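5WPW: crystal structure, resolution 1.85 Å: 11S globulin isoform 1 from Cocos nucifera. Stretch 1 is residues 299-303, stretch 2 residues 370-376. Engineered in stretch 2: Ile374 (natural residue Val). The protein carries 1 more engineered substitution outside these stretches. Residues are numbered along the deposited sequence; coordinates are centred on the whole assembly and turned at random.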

# COMPACT_ATOMS: atom_id res chain seq x y z
N VAL A 299 -34.32 2.11 13.13
CA VAL A 299 -32.95 1.66 12.92
C VAL A 299 -32.54 0.86 14.16
O VAL A 299 -32.63 1.36 15.28
N SER A 300 -32.12 -0.37 13.93
CA SER A 300 -31.65 -1.27 14.98
C SER A 300 -30.67 -0.55 15.91
O SER A 300 -29.85 0.26 15.44
N PRO A 301 -30.74 -0.79 17.22
CA PRO A 301 -29.71 -0.28 18.13
C PRO A 301 -28.32 -0.67 17.64
O PRO A 301 -28.08 -1.80 17.22
N HIS A 302 -27.41 0.31 17.65
CA HIS A 302 -26.08 0.09 17.11
C HIS A 302 -25.13 1.06 17.79
O HIS A 302 -25.55 2.06 18.39
N TRP A 303 -23.84 0.76 17.69
CA TRP A 303 -22.83 1.77 17.97
C TRP A 303 -21.89 1.94 16.78
O TRP A 303 -21.70 1.03 15.97
N MET A 370 -17.93 2.21 10.11
CA MET A 370 -18.66 0.96 10.31
C MET A 370 -19.49 1.06 11.58
O MET A 370 -19.09 1.71 12.55
N VAL A 371 -20.65 0.41 11.58
CA VAL A 371 -21.44 0.29 12.79
C VAL A 371 -21.48 -1.18 13.21
O VAL A 371 -21.27 -2.11 12.41
N SER A 372 -21.79 -1.38 14.49
CA SER A 372 -22.08 -2.69 15.06
C SER A 372 -23.51 -2.68 15.60
O SER A 372 -23.81 -1.95 16.55
N THR A 373 -24.39 -3.50 15.01
CA THR A 373 -25.73 -3.62 15.58
C THR A 373 -25.72 -4.50 16.84
O THR A 373 -24.82 -5.31 17.05
N ILE A 374 -26.73 -4.30 17.68
CA ILE A 374 -26.88 -5.08 18.91
C ILE A 374 -27.77 -6.29 18.68
O ILE A 374 -27.45 -7.38 19.13
N VAL A 375 -28.89 -6.10 17.96
CA VAL A 375 -29.79 -7.15 17.53
C VAL A 375 -29.90 -7.11 16.01
O VAL A 375 -29.72 -6.06 15.39
N GLY A 376 -30.21 -8.25 15.42
CA GLY A 376 -30.37 -8.35 13.98
C GLY A 376 -29.39 -9.32 13.37
O GLY A 376 -28.58 -9.95 14.05

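The contact between these two segments of the coconut 11S globulin is a short antiparallel β pairing, in which backbone hydrogen bonds set the register and side chains pack over both faces and beyond the end of the ladder. It illustrates a general principle: once two strands are in register, their side chains alternate between the faces, and each pair inherits its neighbours from the backbone.

The register is fixed at Trp303 and Ser372, a hydrogen-bonded pair in which Trp303 N donates to Ser372 O (2.9 Å) and Ser372 N donates to Trp303 O (2.8 Å). The adjacent pair, His302 and Thr373, is non-hydrogen-bonded, and its CA atoms lie 4.0 Å apart. Beyond it, Ile374 N reaches Pro301 O at 2.9 Å, so that backbone bonding continues past the strand of the second stretch. Proline lacks an amide hydrogen, but its carbonyl remains a good acceptor.

On the face carrying Trp303 and Ser372, the indole, with chi1 p and chi2 near 89°, brings its end nearer the second stretch. Ser372, in the t rotamer, lies over one face of this ring: its CB sits 3.6 Å from the centroid of the Trp303 six-membered ring, a CH-π contact, while Ser372 OG approaches Trp303 CZ2 to 3.2 Å. Ile374, an engineered residue with chi1 m and chi2 t, meets the same ring at its edge, where Ile374 CG1 is 3.9 Å from Trp303 CZ3. Further along the same branch, Ile374 CD1 packs against Pro301 CB, also at 3.9 Å, so this one side chain touches both the indole and the proline.

The opposite face carries His302 and Thr373, both with chi1 p. His302 CB and Thr373 CG2 are 4.2 Å apart. Val371 (chi1 m) points toward the first stretch, and its CG1 lies 3.8 Å from His302 CD2 in the imidazole. A bond within its own strand, from His302 ND1 to Ser300 O at 2.8 Å, helps hold the ring in place.

At the far end, Ser300 points toward the second stretch in the t rotamer, and its hydroxyl OG donates to Val375 O at 2.7 Å, a side-chain link where the strand pairing has ended. Val375, with chi1 m, adds an apolar contact through CG2, 4.0 Å from Pro301 CD. Gly376 follows; an ideal CB there would be jammed against the carbonyl oxygen of Val375, so the backbone conformation itself calls for glycine.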

# COMPACT_ATOMS: atom_id res chain seq x y z
CB VAL A 299 -32.00 2.84 12.67
CG1 VAL A 299 -30.62 2.31 12.32
CG2 VAL A 299 -32.50 3.70 11.53
CB SER A 300 -30.98 -2.48 14.33
OG SER A 300 -30.62 -3.49 15.28
CB PRO A 301 -30.04 -0.94 19.47
CG PRO A 301 -31.48 -1.27 19.38
CD PRO A 301 -31.78 -1.55 17.94
CB HIS A 302 -26.03 0.27 15.59
CG HIS A 302 -26.43 1.64 15.12
ND1 HIS A 302 -27.75 2.05 15.05
CD2 HIS A 302 -25.69 2.69 14.67
CE1 HIS A 302 -27.81 3.29 14.61
NE2 HIS A 302 -26.57 3.71 14.37
CB TRP A 303 -22.05 1.42 19.25
CG TRP A 303 -21.14 0.25 19.17
CD1 TRP A 303 -19.80 0.25 18.79
CD2 TRP A 303 -21.45 -1.08 19.52
NE1 TRP A 303 -19.29 -1.02 18.88
CE2 TRP A 303 -20.28 -1.86 19.34
CE3 TRP A 303 -22.62 -1.71 19.99
CZ2 TRP A 303 -20.25 -3.24 19.59
CZ3 TRP A 303 -22.58 -3.07 20.26
CH2 TRP A 303 -21.40 -3.82 20.05
CB MET A 370 -17.71 -0.23 10.45
CG MET A 370 -16.99 -0.58 9.17
SD MET A 370 -16.12 -2.14 9.31
CE MET A 370 -14.94 -1.79 10.64
CB VAL A 371 -22.88 0.83 12.64
CG1 VAL A 371 -22.87 2.31 12.22
CG2 VAL A 371 -23.64 -0.03 11.66
CB SER A 372 -21.12 -2.99 16.19
OG SER A 372 -21.37 -4.26 16.72
CB THR A 373 -26.72 -4.19 14.56
OG1 THR A 373 -26.23 -5.43 14.06
CG2 THR A 373 -26.95 -3.22 13.41
CB ILE A 374 -27.42 -4.18 20.04
CG1 ILE A 374 -26.45 -3.04 20.30
CG2 ILE A 374 -27.58 -4.95 21.33
CD1 ILE A 374 -26.84 -2.11 21.43
CB VAL A 375 -31.19 -7.01 18.16
CG1 VAL A 375 -31.19 -7.63 19.54
CG2 VAL A 375 -31.62 -5.55 18.20